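Local coordinates for uncharacterized protein YPL067C (Saccharomyces cerevisiae, PDB 5KCI) that is of unknown function but is probably a histidine triad protein with a link to amyloid toxicity, at residues N57-V60 and L61-G65; N154-E157 and L158-V161; F172-R175 and E176-A180; N97-P100 and G101-H104. All coordinates share one frame; numbering follows the deposited sequence.

Interaction 1. Residues N57-V60 and L61-G65; sequences NQYV and LQKLG
Val60 and Leu64, one turn apart on helix 56-64, form the tightly packed side of this contact. Their side chains lie next to each other and point the same way, with Val60 CG1 3.7 Å from Leu64 CD1. Val60 CG1 is anti to the backbone N (chi1 174°), beside the carbonyl carbon, and this leans the branch toward the next turn. Trp108 of strand 102-109 touches both residues. Leu64 also meets Ala88 and Arg90 of strand 87-91, so this side of the helix faces the sheet. An alanine in place of Leu64 would probably open a gap beside Val60 CG1 and leave Trp108 less supported by the helix. Leu61 folds close to the backbone, its CG 3.3 Å from Asn57 O. The helix ends in a Schellman motif. Leu64 N bonds to Val60 O at 2.8 Å, and Gly65, with positive phi, turns its N back to Gln62 O at 3.3 Å. The solvent side is looser and more polar. There the amide of Gln62 reaches that of Gln58: Gln62 NE2 donates to Gln58 OE1 at 2.7 Å. The bond is nearly straight at 175° and lies in the planes of both groups, although the two amides are turned 51° apart. Next to it, Lys63 lays its alkyl chain over one face of the Tyr59 ring. Lys63 CG is 3.8 Å from the Tyr59 ring centroid, a CH-pi contact displaced toward the rim. The chain then bends twice and carries its ammonium end away from the helix backbone.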
loop_
_atom_site.group_PDB
_atom_site.type_symbol
_atom_site.label_atom_id
_atom_site.label_comp_id
_atom_site.label_asym_id
_atom_site.label_seq_id
_atom_site.Cartn_x
_atom_site.Cartn_y
_atom_site.Cartn_z
ATOM N N ASN A 57 -2.556 -4.881 15.209
ATOM C CA ASN A 57 -1.260 -5.427 14.815
ATOM C C ASN A 57 -1.261 -6.950 14.879
ATOM O O ASN A 57 -0.870 -7.634 13.922
ATOM C CB ASN A 57 -0.175 -4.855 15.709
ATOM C CG ASN A 57 -0.156 -3.361 15.674
ATOM O OD1 ASN A 57 0.284 -2.769 14.688
ATOM N ND2 ASN A 57 -0.628 -2.728 16.754
ATOM N N GLN A 58 -1.737 -7.506 15.981
ATOM C CA GLN A 58 -1.751 -8.958 16.104
ATOM C C GLN A 58 -2.727 -9.565 15.112
ATOM O O GLN A 58 -2.478 -10.644 14.559
ATOM C CB GLN A 58 -2.109 -9.365 17.530
ATOM C CG GLN A 58 -2.097 -10.871 17.774
ATOM C CD GLN A 58 -0.742 -11.498 17.524
ATOM O OE1 GLN A 58 -0.656 -12.644 17.095
ATOM N NE2 GLN A 58 0.321 -10.771 17.830
ATOM N N TYR A 59 -3.850 -8.887 14.890
ATOM C CA TYR A 59 -4.849 -9.403 13.967
ATOM C C TYR A 59 -4.252 -9.530 12.582
ATOM O O TYR A 59 -4.302 -10.595 11.969
ATOM C CB TYR A 59 -6.056 -8.477 13.920
ATOM C CG TYR A 59 -7.121 -8.973 12.944
ATOM C CD1 TYR A 59 -8.010 -9.967 13.316
ATOM C CD2 TYR A 59 -7.210 -8.459 11.663
ATOM C CE1 TYR A 59 -8.979 -10.435 12.437
ATOM C CE2 TYR A 59 -8.183 -8.912 10.776
ATOM C CZ TYR A 59 -9.054 -9.897 11.171
ATOM O OH TYR A 59 -10.005 -10.356 10.292
ATOM N N VAL A 60 -3.614 -8.459 12.112
ATOM C CA VAL A 60 -3.049 -8.462 10.768
ATOM C C VAL A 60 -1.967 -9.521 10.659
ATOM O O VAL A 60 -1.937 -10.304 9.701
ATOM C CB VAL A 60 -2.518 -7.066 10.412
ATOM C CG1 VAL A 60 -1.791 -7.097 9.084
ATOM C CG2 VAL A 60 -3.689 -6.083 10.352
ATOM N N LEU A 61 -1.071 -9.575 11.651
ATOM C CA LEU A 61 -0.043 -10.610 11.643
ATOM C C LEU A 61 -0.674 -11.970 11.464
ATOM O O LEU A 61 -0.195 -12.787 10.669
ATOM C CB LEU A 61 0.761 -10.602 12.946
ATOM C CG LEU A 61 1.736 -9.462 13.119
ATOM C CD1 LEU A 61 2.194 -9.437 14.583
ATOM C CD2 LEU A 61 2.923 -9.585 12.160
ATOM N N GLN A 62 -1.754 -12.227 12.214
ATOM C CA GLN A 62 -2.429 -13.515 12.154
ATOM C C GLN A 62 -2.966 -13.772 10.755
ATOM O O GLN A 62 -2.806 -14.868 10.215
ATOM C CB GLN A 62 -3.575 -13.566 13.164
ATOM C CG GLN A 62 -3.147 -13.518 14.637
ATOM C CD GLN A 62 -2.757 -14.876 15.178
ATOM O OE1 GLN A 62 -3.287 -15.900 14.750
ATOM N NE2 GLN A 62 -1.824 -14.894 16.129
ATOM N N LYS A 63 -3.639 -12.776 10.177
ATOM C CA LYS A 63 -4.265 -12.941 8.863
ATOM C C LYS A 63 -3.238 -13.132 7.763
ATOM O O LYS A 63 -3.506 -13.845 6.789
ATOM C CB LYS A 63 -5.130 -11.731 8.521
ATOM C CG LYS A 63 -6.346 -11.500 9.407
ATOM C CD LYS A 63 -7.250 -12.724 9.546
ATOM C CE LYS A 63 -7.873 -13.155 8.229
ATOM N NZ LYS A 63 -8.577 -14.459 8.385
ATOM N N LEU A 64 -2.082 -12.484 7.872
ATOM C CA LEU A 64 -1.077 -12.577 6.825
ATOM C C LEU A 64 -0.228 -13.826 6.969
ATOM O O LEU A 64 0.552 -14.128 6.062
ATOM C CB LEU A 64 -0.179 -11.340 6.839
ATOM C CG LEU A 64 -0.837 -10.032 6.399
ATOM C CD1 LEU A 64 0.120 -8.865 6.430
ATOM C CD2 LEU A 64 -1.419 -10.160 5.000
ATOM N N GLY A 65 -0.371 -14.544 8.079
ATOM C CA GLY A 65 0.439 -15.718 8.349
ATOM C C GLY A 65 1.794 -15.391 8.918
ATOM O O GLY A 65 2.738 -16.173 8.746
#

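Interaction 2. Residues N154-E157 and L158-V161; sequences NYPE and LQSV. With SO4 (sulfate ion), chain D.
Asn154 and Leu158 both carry CG anti to the carbonyl carbon (chi1 -87° and -60°), and the two side chains meet at about a right angle. Leu158 CD1 comes 3.9 Å from Asn154 OD1. The same methyl is 3.8 Å from Tyr155 CD2, where the leucine lies alongside the ring. Leu31 packs against both Tyr155 and Leu158. The backbone turns tightly here: Leu158 N bonds to Tyr155 O at 2.9 Å. Gln159 has its CG wedged between backbone N and carbonyl carbon (chi1 67°), and its extended chain runs back along Pro156. One water accepts from Gln159 NE2 at 2.9 Å and donates to Pro156 O; a second water joins Pro156 O to Gln159 O. An alanine in place of Gln159 would probably leave the first water without its amide donor, while the backbone link through the second could remain. The turn also offers N-H groups to a sulfate ion, probably from the crystallisation liquor. Ser160 N reaches SO4 O1 at 2.7 Å. Asn154 ND2 hydrogen-bonds to SO4 O4 at 3.0 Å and to SO4 O2 at 3.1 Å, and also to Tyr96 OH. NE2 of His166 and of His168, on strand 165-172, also bond the ion. Backbone, amide and imidazole groups thus converge on one anion, which is consistent with a phosphate-like group binding here, as in histidine triad proteins.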
loop_
_atom_site.group_PDB
_atom_site.type_symbol
_atom_site.label_atom_id
_atom_site.label_comp_id
_atom_site.label_asym_id
_atom_site.label_seq_id
_atom_site.Cartn_x
_atom_site.Cartn_y
_atom_site.Cartn_z
ATOM N N ASN A 154 1.610 6.503 5.545
ATOM C CA ASN A 154 1.045 7.437 6.500
ATOM C C ASN A 154 1.985 7.639 7.683
ATOM O O ASN A 154 2.631 6.702 8.164
ATOM C CB ASN A 154 -0.301 6.949 6.996
ATOM C CG ASN A 154 -1.451 7.393 6.097
ATOM O OD1 ASN A 154 -1.331 8.372 5.369
ATOM N ND2 ASN A 154 -2.569 6.726 6.209
ATOM N N TYR A 155 2.080 8.884 8.112
ATOM C CA TYR A 155 2.930 9.246 9.249
ATOM C C TYR A 155 2.404 8.611 10.521
ATOM O O TYR A 155 1.241 8.207 10.604
ATOM C CB TYR A 155 2.963 10.756 9.444
ATOM C CG TYR A 155 3.374 11.543 8.212
ATOM C CD1 TYR A 155 4.660 11.505 7.757
ATOM C CD2 TYR A 155 2.457 12.363 7.537
ATOM C CE1 TYR A 155 5.078 12.225 6.661
ATOM C CE2 TYR A 155 2.864 13.093 6.430
ATOM C CZ TYR A 155 4.179 13.019 5.991
ATOM O OH TYR A 155 4.641 13.722 4.903
ATOM N N PRO A 156 3.227 8.587 11.578
ATOM C CA PRO A 156 2.746 8.062 12.863
ATOM C C PRO A 156 1.453 8.685 13.365
ATOM O O PRO A 156 0.594 7.963 13.891
ATOM C CB PRO A 156 3.919 8.355 13.806
ATOM C CG PRO A 156 5.138 8.220 12.914
ATOM C CD PRO A 156 4.680 8.810 11.559
ATOM N N GLU A 157 1.270 10.001 13.233
ATOM C CA GLU A 157 0.061 10.601 13.782
ATOM C C GLU A 157 -1.174 10.288 12.944
ATOM O O GLU A 157 -2.282 10.637 13.364
ATOM C CB GLU A 157 0.204 12.127 13.920
ATOM C CG GLU A 157 0.347 12.886 12.596
ATOM C CD GLU A 157 1.732 12.866 12.005
ATOM O OE1 GLU A 157 2.653 12.262 12.609
ATOM O OE2 GLU A 157 1.904 13.477 10.923
ATOM N N LEU A 158 -1.009 9.629 11.800
ATOM C CA LEU A 158 -2.114 9.298 10.905
ATOM C C LEU A 158 -2.385 7.807 10.774
ATOM O O LEU A 158 -3.417 7.442 10.212
ATOM C CB LEU A 158 -1.844 9.831 9.491
ATOM C CG LEU A 158 -1.654 11.319 9.238
ATOM C CD1 LEU A 158 -1.288 11.520 7.743
ATOM C CD2 LEU A 158 -2.909 12.094 9.644
ATOM N N GLN A 159 -1.492 6.938 11.233
ATOM C CA GLN A 159 -1.537 5.539 10.844
ATOM C C GLN A 159 -2.263 4.709 11.893
ATOM O O GLN A 159 -2.436 5.118 13.043
ATOM C CB GLN A 159 -0.122 4.983 10.631
ATOM C CG GLN A 159 0.684 4.905 11.914
ATOM C CD GLN A 159 2.040 4.229 11.756
ATOM O OE1 GLN A 159 2.299 3.502 10.784
ATOM N NE2 GLN A 159 2.919 4.467 12.734
ATOM N N SER A 160 -2.685 3.525 11.479
ATOM C CA SER A 160 -3.035 2.460 12.403
ATOM C C SER A 160 -2.115 1.282 12.134
ATOM O O SER A 160 -1.332 1.287 11.184
ATOM C CB SER A 160 -4.506 2.070 12.252
ATOM O OG SER A 160 -5.313 3.178 12.578
ATOM N N VAL A 161 -2.160 0.299 13.022
ATOM C CA VAL A 161 -1.364 -0.902 12.847
ATOM C C VAL A 161 0.092 -0.493 12.710
ATOM O O VAL A 161 0.747 -0.829 11.717
ATOM C CB VAL A 161 -1.823 -1.689 11.611
ATOM C CG1 VAL A 161 -1.174 -3.064 11.566
ATOM C CG2 VAL A 161 -3.366 -1.792 11.592
HETATM S S SO4 D . -3.065 3.533 7.797
HETATM O O1 SO4 D . -2.813 2.614 8.931
HETATM O O2 SO4 D . -1.891 3.792 6.984
HETATM O O3 SO4 D . -4.101 2.952 6.915
HETATM O O4 SO4 D . -3.556 4.806 8.312
HETATM O O HOH W 1 1.317 5.497 14.931
HETATM O O HOH W 2 -2.158 7.287 14.868
#

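Interaction 3. Residues F172-R175 and E176-A180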
loop_
_atom_site.group_PDB
_atom_site.type_symbol
_atom_site.label_atom_id
_atom_site.label_comp_id
_atom_site.label_asym_id
_atom_site.label_seq_id
_atom_site.Cartn_x
_atom_site.Cartn_y
_atom_site.Cartn_z
ATOM N N PHE A 172 -3.569 4.104 -11.251
ATOM C CA PHE A 172 -4.569 4.879 -11.982
ATOM C C PHE A 172 -4.867 4.200 -13.316
ATOM O O PHE A 172 -3.967 4.023 -14.151
ATOM C CB PHE A 172 -4.109 6.321 -12.193
ATOM C CG PHE A 172 -5.174 7.247 -12.808
ATOM C CD1 PHE A 172 -6.530 7.073 -12.555
ATOM C CD2 PHE A 172 -4.783 8.329 -13.582
ATOM C CE1 PHE A 172 -7.468 7.932 -13.103
ATOM C CE2 PHE A 172 -5.728 9.202 -14.114
ATOM C CZ PHE A 172 -7.069 8.991 -13.868
ATOM N N PHE A 173 -6.147 3.872 -13.516
ATOM C CA PHE A 173 -6.668 3.309 -14.756
ATOM C C PHE A 173 -7.656 4.336 -15.309
ATOM O O PHE A 173 -8.837 4.297 -14.969
ATOM C CB PHE A 173 -7.363 1.969 -14.512
ATOM C CG PHE A 173 -6.481 0.897 -13.933
ATOM C CD1 PHE A 173 -6.370 0.741 -12.570
ATOM C CD2 PHE A 173 -5.816 0.016 -14.743
ATOM C CE1 PHE A 173 -5.615 -0.260 -12.050
ATOM C CE2 PHE A 173 -5.058 -0.982 -14.232
ATOM C CZ PHE A 173 -4.937 -1.115 -12.857
ATOM N N PRO A 174 -7.217 5.285 -16.136
ATOM C CA PRO A 174 -8.156 6.298 -16.651
ATOM C C PRO A 174 -9.347 5.664 -17.368
ATOM O O PRO A 174 -9.228 4.632 -18.023
ATOM C CB PRO A 174 -7.301 7.129 -17.614
ATOM C CG PRO A 174 -5.863 6.882 -17.156
ATOM C CD PRO A 174 -5.876 5.439 -16.704
ATOM N N ARG A 175 -10.506 6.282 -17.192
ATOM C CA ARG A 175 -11.740 5.734 -17.759
ATOM C C ARG A 175 -11.688 5.706 -19.288
ATOM O O ARG A 175 -12.359 4.880 -19.924
ATOM C CB ARG A 175 -12.925 6.546 -17.244
ATOM C CG ARG A 175 -13.345 6.197 -15.816
ATOM C CD ARG A 175 -14.065 4.856 -15.746
ATOM N NE ARG A 175 -14.606 4.593 -14.413
ATOM C CZ ARG A 175 -14.112 3.712 -13.541
ATOM N NH1 ARG A 175 -13.053 2.960 -13.835
ATOM N NH2 ARG A 175 -14.694 3.575 -12.357
ATOM N N GLU A 176 -10.930 6.605 -19.904
ATOM C CA GLU A 176 -10.839 6.587 -21.359
ATOM C C GLU A 176 -9.861 5.531 -21.859
ATOM O O GLU A 176 -9.748 5.345 -23.072
ATOM C CB GLU A 176 -10.485 7.985 -21.903
ATOM C CG GLU A 176 -9.049 8.453 -21.702
ATOM C CD GLU A 176 -8.747 8.987 -20.290
ATOM O OE1 GLU A 176 -9.618 8.880 -19.388
ATOM O OE2 GLU A 176 -7.627 9.534 -20.111
ATOM N N ARG A 177 -9.205 4.806 -20.953
ATOM C CA ARG A 177 -8.232 3.783 -21.314
ATOM C C ARG A 177 -8.581 2.395 -20.800
ATOM O O ARG A 177 -8.214 1.401 -21.450
ATOM C CB ARG A 177 -6.842 4.183 -20.796
ATOM C CG ARG A 177 -6.333 5.371 -21.569
ATOM C CD ARG A 177 -5.284 6.144 -20.847
ATOM N NE ARG A 177 -4.030 5.401 -20.783
ATOM C CZ ARG A 177 -2.881 5.931 -20.370
ATOM N NH1 ARG A 177 -2.839 7.193 -19.938
ATOM N NH2 ARG A 177 -1.777 5.190 -20.365
ATOM N N TYR A 178 -9.353 2.298 -19.721
ATOM C CA TYR A 178 -9.769 1.024 -19.149
ATOM C C TYR A 178 -11.240 1.104 -18.775
ATOM O O TYR A 178 -11.652 2.059 -18.110
ATOM C CB TYR A 178 -8.944 0.704 -17.888
ATOM C CG TYR A 178 -7.463 0.488 -18.100
ATOM C CD1 TYR A 178 -6.943 -0.793 -18.235
ATOM C CD2 TYR A 178 -6.577 1.564 -18.111
ATOM C CE1 TYR A 178 -5.564 -1.006 -18.402
ATOM C CE2 TYR A 178 -5.204 1.375 -18.284
ATOM C CZ TYR A 178 -4.702 0.081 -18.428
ATOM O OH TYR A 178 -3.350 -0.130 -18.598
ATOM N N SER A 179 -12.040 0.124 -19.217
ATOM C CA SER A 179 -13.379 -0.039 -18.674
ATOM C C SER A 179 -13.301 -0.468 -17.217
ATOM O O SER A 179 -12.327 -1.082 -16.780
ATOM C CB SER A 179 -14.151 -1.110 -19.437
ATOM O OG SER A 179 -13.577 -2.380 -19.156
ATOM N N ALA A 180 -14.352 -0.157 -16.456
ATOM C CA ALA A 180 -14.377 -0.606 -15.067
ATOM C C ALA A 180 -14.153 -2.113 -14.988
ATOM O O ALA A 180 -13.454 -2.603 -14.096
ATOM C CB ALA A 180 -15.698 -0.212 -14.410
HETATM O O HOH W 3 -11.125 3.125 -15.550
#
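Pro174 O is gripped by two backbone donors. Tyr178 N reaches it at 2.9 Å, nearly along the C=O axis, and Arg177 N, also at 2.9 Å, comes from above the carbonyl plane. The pair closes a tight turn. Glu176 folds back over it: CG sits between backbone N and carbonyl carbon (chi1 74°), and the bent chain brings Glu176 OE1 3.4 Å from Pro174 CB. Arg177 crosses the proline ring, with its CD 3.8 Å from Pro174 CG, and its guanidinium bonds to Ser146. This turn links strand 165-172 to helix 180-193, and Ser179 is the N-cap of that helix. Phe173 and Tyr178 form a T-shaped pair. The edge of Phe173 points at the face of Tyr178, with CD2 over the middle of that ring. The planes are 87° apart and the centroids of the Phe173 and Tyr178 rings are 4.9 Å apart. Val183 of the helix touches both rings. A water joins three residues: it accepts from Arg175 NH1 at 2.6 Å and donates to Phe173 O and Tyr178 O. Ala180 CB lies over one face of the Arg175 guanidinium, near its rim.

Interaction 4. Residues N97-P100 and G101-H104; sequences NFEP and GVVH
Glu99 to Val102 make a type II beta turn, closed by Val102 N on Glu99 O at 3.1 Å with a fairly straight N-H angle of 165°. Gly101 has positive phi at the turn's third position, where a side chain would collide with Pro100 O. A water sits beside the turn, 3.0 Å from Glu99 O and 2.7 Å from Val102 O. The side chains of Phe98 and Val102 meet at about a right angle. Phe98 CB is 3.6 Å from Val102 CB. Val102 CG1, anti to the backbone N (chi1 178°), comes 3.6 Å from Phe98 CD2, while its other branch, CG2, lies 3.9 Å from Glu99 CG. The valine is thus held between the phenylalanine and the alkyl part of the glutamate. Further along the strand, His104 approaches the far end of the phenylalanine. Phe98 CE2 is 3.8 Å from His104 ND1, and the rings are inclined at 51°, a glancing contact. Neither ring nitrogen of His104 depends on Phe98: ND1 is bonded to Tyr96 N and NE2 to His168 ND1. This fixes the rotation of the imidazole and ties it to a histidine of the sulfate site. Glu99 OE2 bonds to Trp19 N, at the start of helix 19-28. That helix also reaches the contact through Ile22 on Phe98 and Trp19 on Val102. On the sheet side, Leu170 of strand 165-172 touches both Phe98 and His104, and Phe172 packs on Val102 as strand 102-109 begins beside it.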
loop_
_atom_site.group_PDB
_atom_site.type_symbol
_atom_site.label_atom_id
_atom_site.label_comp_id
_atom_site.label_asym_id
_atom_site.label_seq_id
_atom_site.Cartn_x
_atom_site.Cartn_y
_atom_site.Cartn_z
ATOM N N ASN A 97 -10.737 8.850 -0.973
ATOM C CA ASN A 97 -11.672 9.445 -1.935
ATOM C C ASN A 97 -10.883 9.973 -3.115
ATOM O O ASN A 97 -10.401 11.107 -3.117
ATOM C CB ASN A 97 -12.481 10.550 -1.283
ATOM C CG ASN A 97 -13.592 11.051 -2.178
ATOM O OD1 ASN A 97 -14.031 10.353 -3.089
ATOM N ND2 ASN A 97 -14.062 12.258 -1.905
ATOM N N PHE A 98 -10.769 9.136 -4.141
ATOM C CA PHE A 98 -10.016 9.417 -5.348
ATOM C C PHE A 98 -10.960 9.404 -6.550
ATOM O O PHE A 98 -12.079 8.899 -6.479
ATOM C CB PHE A 98 -8.922 8.373 -5.538
ATOM C CG PHE A 98 -7.940 8.317 -4.418
ATOM C CD1 PHE A 98 -7.375 9.474 -3.933
ATOM C CD2 PHE A 98 -7.562 7.105 -3.878
ATOM C CE1 PHE A 98 -6.453 9.434 -2.906
ATOM C CE2 PHE A 98 -6.639 7.056 -2.846
ATOM C CZ PHE A 98 -6.079 8.219 -2.375
ATOM N N GLU A 99 -10.490 9.927 -7.677
ATOM C CA GLU A 99 -11.359 9.970 -8.847
ATOM C C GLU A 99 -11.573 8.554 -9.386
ATOM O O GLU A 99 -10.768 7.652 -9.140
ATOM C CB GLU A 99 -10.774 10.889 -9.912
ATOM C CG GLU A 99 -9.457 10.432 -10.562
ATOM C CD GLU A 99 -9.089 11.244 -11.779
ATOM O OE1 GLU A 99 -9.959 11.412 -12.666
ATOM O OE2 GLU A 99 -7.928 11.697 -11.878
ATOM N N PRO A 100 -12.656 8.328 -10.133
ATOM C CA PRO A 100 -12.866 7.004 -10.717
ATOM C C PRO A 100 -11.620 6.550 -11.455
ATOM O O PRO A 100 -10.949 7.339 -12.123
ATOM C CB PRO A 100 -14.041 7.218 -11.683
ATOM C CG PRO A 100 -14.747 8.382 -11.164
ATOM C CD PRO A 100 -13.708 9.277 -10.541
ATOM N N GLY A 101 -11.297 5.278 -11.308
ATOM C CA GLY A 101 -10.176 4.687 -11.994
ATOM C C GLY A 101 -8.955 4.535 -11.118
ATOM O O GLY A 101 -8.074 3.724 -11.433
ATOM N N VAL A 102 -8.905 5.277 -10.013
ATOM C CA VAL A 102 -7.822 5.122 -9.041
ATOM C C VAL A 102 -8.146 3.978 -8.093
ATOM O O VAL A 102 -9.163 3.995 -7.389
ATOM C CB VAL A 102 -7.586 6.424 -8.272
ATOM C CG1 VAL A 102 -6.475 6.206 -7.219
ATOM C CG2 VAL A 102 -7.184 7.535 -9.234
ATOM N N VAL A 103 -7.240 3.007 -8.031
ATOM C CA VAL A 103 -7.394 1.800 -7.245
ATOM C C VAL A 103 -6.472 1.952 -6.050
ATOM O O VAL A 103 -5.306 2.311 -6.221
ATOM C CB VAL A 103 -7.026 0.566 -8.075
ATOM C CG1 VAL A 103 -7.047 -0.671 -7.261
ATOM C CG2 VAL A 103 -8.015 0.426 -9.254
ATOM N N HIS A 104 -6.996 1.695 -4.859
ATOM C CA HIS A 104 -6.250 1.924 -3.616
ATOM C C HIS A 104 -5.858 0.569 -3.045
ATOM O O HIS A 104 -6.714 -0.165 -2.528
ATOM C CB HIS A 104 -7.139 2.698 -2.650
ATOM C CG HIS A 104 -6.455 3.136 -1.410
ATOM N ND1 HIS A 104 -7.004 4.079 -0.572
ATOM C CD2 HIS A 104 -5.273 2.774 -0.856
ATOM C CE1 HIS A 104 -6.202 4.267 0.462
ATOM N NE2 HIS A 104 -5.147 3.482 0.319
HETATM O O HOH W 4 -11.279 5.654 -6.998
#

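Overall arrangement
Interactions 1 and 2 lie at the surface, while interactions 3 and 4 are partly buried. Interactions 3 and 4 are neighbours, with centres about 10 Å apart. Phe173 N probably bonds to Gly101 O, and Phe172 packs on Val102, so they join the adjoining ends of strands 165-172 and 102-109. Interactions 1 and 2 touch where Asn57 and Val60 meet Val161. Interaction 3 lies across the chain's centre from both. The chemistry follows position: interaction 1 pairs an apolar face toward the sheet with an amide pair and a CH-pi contact on the outer side, interaction 2 relies on waters and an anion, interaction 3 on aromatic packing, and interaction 4 on a type II turn and apolar packing. Interactions 2 and 4 are linked through His168.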